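Local coordinates for Pre-mRNA-splicing factor SAD1 (Saccharomyces cerevisiae, PDB 4MSX), which promotes assembly of newly made U4 snRNA into the U4/U6 snRNP and is required for pre-mRNA splicing, although its ubiquitin-protease fold is catalytically inactive, at residues F223-R226 with L227-V231; F249-Y252 with L253-E257. All blocks are in the same frame, centred on the assembly; numbering follows the deposited sequence.

Contact 1: F223-R226 with L227-V231; sequences FIKR and LSICV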
ATOM      1  N   PHE A 223      -7.591  10.013  -9.300  1.00 33.14           N
ATOM      2  CA  PHE A 223      -6.423   9.328  -8.673  1.00 28.07           C
ATOM      3  C   PHE A 223      -6.598   9.288  -7.125  1.00 30.00           C
ATOM      4  O   PHE A 223      -6.494   8.214  -6.489  1.00 30.29           O
ATOM      5  CB  PHE A 223      -5.145  10.046  -9.013  1.00 32.65           C
ATOM      6  CG  PHE A 223      -4.000   9.631  -8.125  1.00 28.35           C
ATOM      7  CD1 PHE A 223      -3.425   8.365  -8.279  1.00 24.58           C
ATOM      8  CD2 PHE A 223      -3.545  10.470  -7.117  1.00 29.79           C
ATOM      9  CE1 PHE A 223      -2.344   7.948  -7.427  1.00 24.95           C
ATOM     10  CE2 PHE A 223      -2.481  10.077  -6.259  1.00 29.35           C
ATOM     11  CZ  PHE A 223      -1.882   8.797  -6.421  1.00 30.34           C
ATOM     12  N   ILE A 224      -6.863  10.454  -6.513  1.00 26.97           N
ATOM     13  CA  ILE A 224      -6.915  10.546  -5.033  1.00 27.50           C
ATOM     14  C   ILE A 224      -8.127   9.771  -4.533  1.00 27.62           C
ATOM     15  O   ILE A 224      -8.030   9.038  -3.563  1.00 25.73           O
ATOM     16  CB  ILE A 224      -6.960  12.002  -4.473  1.00 38.67           C
ATOM     17  CG1 ILE A 224      -5.607  12.688  -4.566  1.00 40.54           C
ATOM     18  CG2 ILE A 224      -7.276  12.007  -2.961  1.00 38.30           C
ATOM     19  CD1 ILE A 224      -4.522  12.084  -3.522  1.00 36.43           C
ATOM     20  N   LYS A 225      -9.268   9.864  -5.240  1.00 31.57           N
ATOM     21  CA  LYS A 225     -10.409   9.064  -4.821  1.00 30.68           C
ATOM     22  C   LYS A 225     -10.075   7.561  -4.878  1.00 30.94           C
ATOM     23  O   LYS A 225     -10.356   6.814  -3.944  1.00 29.44           O
ATOM     24  CB  LYS A 225     -11.639   9.349  -5.708  1.00 35.27           C
ATOM     25  CG  LYS A 225     -12.858   8.589  -5.235  1.00 52.15           C
ATOM     26  CD  LYS A 225     -14.128   9.108  -5.915  1.00 69.00           C
ATOM     27  CE  LYS A 225     -15.382   8.356  -5.442  1.00 80.53           C
ATOM     28  NZ  LYS A 225     -15.504   8.313  -3.950  1.00 70.17           N
ATOM     29  N   ARG A 226      -9.483   7.087  -5.977  1.00 27.40           N
ATOM     30  CA  ARG A 226      -9.230   5.662  -6.055  1.00 27.60           C
ATOM     31  C   ARG A 226      -8.225   5.227  -4.971  1.00 24.40           C
ATOM     32  O   ARG A 226      -8.358   4.172  -4.380  1.00 25.79           O
ATOM     33  CB  ARG A 226      -8.672   5.308  -7.439  1.00 24.68           C
ATOM     34  CG  ARG A 226      -9.766   5.222  -8.537  1.00 31.93           C
ATOM     35  CD  ARG A 226      -8.964   5.056  -9.825  1.00 37.53           C
ATOM     36  NE  ARG A 226      -9.720   4.814 -11.042  1.00 39.85           N
ATOM     37  CZ  ARG A 226      -9.853   3.615 -11.622  1.00 39.41           C
ATOM     38  NH1 ARG A 226      -9.367   2.483 -11.077  1.00 36.07           N
ATOM     39  NH2 ARG A 226     -10.510   3.555 -12.744  1.00 36.42           N
ATOM     40  N   LEU A 227      -7.231   6.061  -4.714  1.00 25.96           N
ATOM     41  CA  LEU A 227      -6.181   5.670  -3.769  1.00 26.78           C
ATOM     42  C   LEU A 227      -6.844   5.614  -2.361  1.00 26.29           C
ATOM     43  O   LEU A 227      -6.550   4.746  -1.519  1.00 26.82           O
ATOM     44  CB  LEU A 227      -5.051   6.708  -3.808  1.00 25.00           C
ATOM     45  CG  LEU A 227      -4.000   6.547  -2.692  1.00 27.82           C
ATOM     46  CD1 LEU A 227      -3.391   5.152  -2.739  1.00 29.37           C
ATOM     47  CD2 LEU A 227      -2.912   7.619  -2.851  1.00 29.66           C
ATOM     48  N   SER A 228      -7.733   6.565  -2.106  1.00 26.96           N
ATOM     49  CA  SER A 228      -8.351   6.619  -0.762  1.00 26.70           C
ATOM     50  C   SER A 228      -9.181   5.359  -0.552  1.00 24.39           C
ATOM     51  O   SER A 228      -9.244   4.791   0.577  1.00 25.35           O
ATOM     52  CB  SER A 228      -9.234   7.895  -0.562  1.00 29.43           C
ATOM     53  OG  SER A 228     -10.420   7.842  -1.349  1.00 30.20           O
ATOM     54  N   ILE A 229      -9.846   4.894  -1.620  1.00 25.87           N
ATOM     55  CA  ILE A 229     -10.615   3.682  -1.461  1.00 25.74           C
ATOM     56  C   ILE A 229      -9.706   2.450  -1.205  1.00 26.86           C
ATOM     57  O   ILE A 229     -10.088   1.567  -0.444  1.00 24.70           O
ATOM     58  CB  ILE A 229     -11.632   3.505  -2.663  1.00 28.86           C
ATOM     59  CG1 ILE A 229     -12.739   4.593  -2.512  1.00 36.05           C
ATOM     60  CG2 ILE A 229     -12.180   2.092  -2.699  1.00 30.54           C
ATOM     61  CD1 ILE A 229     -13.550   4.858  -3.750  1.00 34.63           C
ATOM     62  N   CYS A 230      -8.544   2.351  -1.877  1.00 25.27           N
ATOM     63  CA  CYS A 230      -7.615   1.245  -1.572  1.00 24.00           C
ATOM     64  C   CYS A 230      -7.251   1.245  -0.072  1.00 22.55           C
ATOM     65  O   CYS A 230      -7.211   0.182   0.585  1.00 25.79           O
ATOM     66  CB  CYS A 230      -6.304   1.419  -2.355  1.00 26.94           C
ATOM     67  SG  CYS A 230      -6.584   1.139  -4.177  1.00 36.65           S
ATOM     68  N   VAL A 231      -6.911   2.434   0.432  1.00 22.68           N
ATOM     69  CA  VAL A 231      -6.455   2.558   1.849  1.00 23.09           C
ATOM     70  C   VAL A 231      -7.625   2.182   2.768  1.00 21.15           C
ATOM     71  O   VAL A 231      -7.451   1.430   3.719  1.00 23.02           O
ATOM     72  CB  VAL A 231      -5.928   3.982   2.171  1.00 24.13           C
ATOM     73  CG1 VAL A 231      -5.614   4.105   3.698  1.00 23.77           C
ATOM     74  CG2 VAL A 231      -4.688   4.302   1.301  1.00 24.85           C
TER
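Phe223 and Leu227, one turn apart on one flank of helix 222-234, run alongside each other in the same direction. The ring meets its neighbour through the rim atom CZ, 3.9 Å from Leu227 CD2, with the methyl at a slant to the ring. Both side chains set CG anti to the backbone N (chi1 165° and 170°), which keeps them alongside each other; Phe223 packs on Leu273 of helix 266-280 and Leu253 of helix 247-256, Leu227 on Ile277 and Phe249 of the same two helices. On another flank the Lys225 chain slants across Ile229, whose CD1 comes within 4.0 Å of Lys225 NZ; the ammonium itself is salt-bridged to Asp218. Ordinary i to i+4 backbone bonds link the two turns, such as Leu227 N to Phe223 O at 2.9 Å. Ser228 folds its hydroxyl back on the helix: OG donates to Lys225 O at 2.8 Å. That oxygen also takes Ile229 N at 3.1 Å, and both donors reach it from the same face of the carbonyl plane. An alanine in place of Ser228 would probably cost Lys225 O its hydroxyl donor and leave it to backbone N-H groups, chiefly that of Ile229. Phe223 and Leu227 thus give the helix an apolar flank, while the serine can lie buried because its hydroxyl spends its proton on Lys225 O within the same helix.

Contact 2: F249-Y252 with L253-E257; sequences FVSY and LKVRE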
ATOM      1  N   PHE A 249      -6.474  -0.718  -9.988  1.00 24.83           N
ATOM      2  CA  PHE A 249      -5.907   0.559  -9.543  1.00 22.13           C
ATOM      3  C   PHE A 249      -4.526   0.789 -10.251  1.00 26.81           C
ATOM      4  O   PHE A 249      -4.281   1.865 -10.819  1.00 25.11           O
ATOM      5  CB  PHE A 249      -5.720   0.592  -8.004  1.00 26.60           C
ATOM      6  CG  PHE A 249      -5.018   1.831  -7.501  1.00 29.12           C
ATOM      7  CD1 PHE A 249      -5.571   3.072  -7.705  1.00 29.36           C
ATOM      8  CD2 PHE A 249      -3.766   1.752  -6.896  1.00 28.68           C
ATOM      9  CE1 PHE A 249      -4.941   4.231  -7.274  1.00 30.40           C
ATOM     10  CE2 PHE A 249      -3.116   2.886  -6.455  1.00 32.01           C
ATOM     11  CZ  PHE A 249      -3.706   4.144  -6.624  1.00 28.70           C
ATOM     12  N   VAL A 250      -3.662  -0.228 -10.223  1.00 23.99           N
ATOM     13  CA  VAL A 250      -2.273  -0.019 -10.750  1.00 23.83           C
ATOM     14  C   VAL A 250      -2.347   0.115 -12.261  1.00 29.14           C
ATOM     15  O   VAL A 250      -1.655   0.912 -12.867  1.00 28.46           O
ATOM     16  CB  VAL A 250      -1.285  -1.139 -10.329  1.00 25.57           C
ATOM     17  CG1 VAL A 250       0.102  -0.817 -10.953  1.00 31.11           C
ATOM     18  CG2 VAL A 250      -1.191  -1.191  -8.757  1.00 26.22           C
ATOM     19  N   SER A 251      -3.265  -0.627 -12.865  1.00 29.39           N
ATOM     20  CA  SER A 251      -3.413  -0.541 -14.314  1.00 31.54           C
ATOM     21  C   SER A 251      -3.973   0.832 -14.674  1.00 32.06           C
ATOM     22  O   SER A 251      -3.538   1.451 -15.649  1.00 32.21           O
ATOM     23  CB  SER A 251      -4.262  -1.709 -14.852  1.00 35.74           C
ATOM     24  OG  SER A 251      -4.579  -1.419 -16.176  1.00 50.87           O
ATOM     25  N   TYR A 252      -4.866   1.385 -13.846  1.00 29.59           N
ATOM     26  CA  TYR A 252      -5.338   2.739 -14.065  1.00 25.04           C
ATOM     27  C   TYR A 252      -4.181   3.754 -14.026  1.00 30.82           C
ATOM     28  O   TYR A 252      -4.122   4.751 -14.798  1.00 29.23           O
ATOM     29  CB  TYR A 252      -6.438   3.116 -12.981  1.00 28.72           C
ATOM     30  CG  TYR A 252      -6.649   4.596 -12.829  1.00 32.01           C
ATOM     31  CD1 TYR A 252      -7.491   5.274 -13.697  1.00 36.71           C
ATOM     32  CD2 TYR A 252      -6.024   5.329 -11.832  1.00 33.75           C
ATOM     33  CE1 TYR A 252      -7.671   6.641 -13.615  1.00 34.96           C
ATOM     34  CE2 TYR A 252      -6.199   6.718 -11.734  1.00 35.79           C
ATOM     35  CZ  TYR A 252      -7.028   7.356 -12.649  1.00 44.85           C
ATOM     36  OH  TYR A 252      -7.228   8.708 -12.629  1.00 45.18           O
ATOM     37  N   LEU A 253      -3.281   3.598 -13.054  1.00 22.72           N
ATOM     38  CA  LEU A 253      -2.160   4.521 -13.012  1.00 24.37           C
ATOM     39  C   LEU A 253      -1.347   4.533 -14.354  1.00 24.01           C
ATOM     40  O   LEU A 253      -0.856   5.554 -14.761  1.00 25.41           O
ATOM     41  CB  LEU A 253      -1.198   4.106 -11.877  1.00 20.83           C
ATOM     42  CG  LEU A 253      -1.856   4.139 -10.484  1.00 24.03           C
ATOM     43  CD1 LEU A 253      -0.720   3.722  -9.453  1.00 24.95           C
ATOM     44  CD2 LEU A 253      -2.389   5.554 -10.130  1.00 24.28           C
ATOM     45  N   LYS A 254      -1.194   3.379 -14.954  1.00 21.75           N
ATOM     46  CA  LYS A 254      -0.358   3.275 -16.182  1.00 27.03           C
ATOM     47  C   LYS A 254      -1.185   3.862 -17.365  1.00 37.20           C
ATOM     48  O   LYS A 254      -0.686   4.640 -18.204  1.00 33.05           O
ATOM     49  CB  LYS A 254      -0.018   1.817 -16.479  1.00 31.62           C
ATOM     50  CG  LYS A 254       0.777   1.053 -15.346  1.00 45.79           C
ATOM     51  CD  LYS A 254       1.630  -0.125 -15.895  1.00 74.37           C
ATOM     52  CE  LYS A 254       1.484  -1.432 -15.086  1.00 72.64           C
ATOM     53  NZ  LYS A 254       0.250  -2.280 -15.425  1.00 61.42           N
ATOM     54  N   VAL A 255      -2.465   3.508 -17.404  1.00 30.20           N
ATOM     55  CA  VAL A 255      -3.323   3.905 -18.570  1.00 34.47           C
ATOM     56  C   VAL A 255      -3.702   5.386 -18.523  1.00 38.62           C
ATOM     57  O   VAL A 255      -3.671   6.090 -19.533  1.00 40.91           O
ATOM     58  CB  VAL A 255      -4.572   2.994 -18.614  1.00 35.09           C
ATOM     59  CG1 VAL A 255      -5.657   3.510 -19.628  1.00 43.53           C
ATOM     60  CG2 VAL A 255      -4.151   1.593 -18.959  1.00 39.77           C
ATOM     61  N   ARG A 256      -4.002   5.920 -17.346  1.00 33.25           N
ATOM     62  CA  ARG A 256      -4.505   7.271 -17.308  0.56 32.81           C
ATOM     63  C   ARG A 256      -3.633   8.259 -16.536  1.00 37.46           C
ATOM     64  O   ARG A 256      -3.799   9.465 -16.689  1.00 34.90           O
ATOM     65  CB  ARG A 256      -5.989   7.239 -16.838  0.56 41.80           C
ATOM     66  CG  ARG A 256      -6.939   6.879 -18.016  0.56 44.18           C
ATOM     67  CD  ARG A 256      -8.429   7.084 -17.744  0.56 60.84           C
ATOM     68  NE  ARG A 256      -9.050   5.882 -17.176  0.56 67.96           N
ATOM     69  CZ  ARG A 256     -10.084   5.885 -16.338  0.56 60.74           C
ATOM     70  NH1 ARG A 256     -10.641   7.033 -15.956  0.56 66.57           N
ATOM     71  NH2 ARG A 256     -10.565   4.733 -15.872  0.56 55.17           N
ATOM     72  N   GLU A 257      -2.687   7.778 -15.705  1.00 28.28           N
ATOM     73  CA  GLU A 257      -1.844   8.747 -14.978  1.00 29.76           C
ATOM     74  C   GLU A 257      -0.360   8.712 -15.431  1.00 35.49           C
ATOM     75  O   GLU A 257       0.495   9.288 -14.778  1.00 35.80           O
ATOM     76  CB  GLU A 257      -1.919   8.508 -13.471  1.00 30.71           C
ATOM     77  CG  GLU A 257      -3.345   8.563 -12.985  1.00 37.16           C
ATOM     78  CD  GLU A 257      -3.948  10.004 -12.956  1.00 45.04           C
ATOM     79  OE1 GLU A 257      -3.218  11.009 -13.149  1.00 40.68           O
ATOM     80  OE2 GLU A 257      -5.161  10.123 -12.699  1.00 47.58           O
TER
HETATM   81  O   HOH W   1      -2.018  -1.977 -17.530  1.00 53.54           O
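Phe249 and Leu253 meet one turn apart along helix 247-256, part of the helical portion of the ubiquitin-specific protease (USP) fold. Leu253 lies over one face of the Phe249 ring, its CG 4.3 Å above the plane and offset toward the rim, and its CD1 is 3.9 Å from Phe249 CE2. The other methyl, CD2, touches Tyr252 CD2, so the leucine bridges two rings and also packs on Phe269 and Trp272 of helix 266-280. Tyr252 has CG anti to the backbone N (chi1 161°), which swings its ring along the helix toward Arg256 and Glu257. Arg256 has two conformers; in one of them the guanidinium turns its face to the edge of this ring, with Tyr252 CE1 over its centre, 3.7 Å away, and the planes 89° apart. That edge contact is therefore probably not constant, and in this conformer the arginine's salt-bridge partner is Glu222. Among backbone bonds, Arg256 N donates to Tyr252 O at 2.8 Å, whereas Glu257 N has two weak acceptors, Tyr252 O and Leu253 O. One water joins Ser251 OG to Lys254 NZ, accepting from the lysine. Glu257 folds back at chi2 (-73°) to bring its carboxylate to the phenol. OE1 is salt-bridged to Lys276, and OE2 lies 2.5 Å from Tyr252 OH, a weak hydrogen bond donated by the phenol.

Contact 1 takes up the first two-thirds or so of helix 222-234 and contact 2 runs along helix 247-256, so they follow in series along the chain, with centres about 12 Å apart inside the one USP domain. The two helices pack against each other: Phe223 CD1 is 3.5 Å from Leu253 CD2, and Arg226 forms a cation-pi contact with Tyr252. Arg226 and Arg256 bring like charges close, which Glu222, paired with both arginines, and Asp248, paired with Arg226, probably offset. Helix 266-280 touches side chains of both contacts, which joins the three helices into one local core, away from the zinc site.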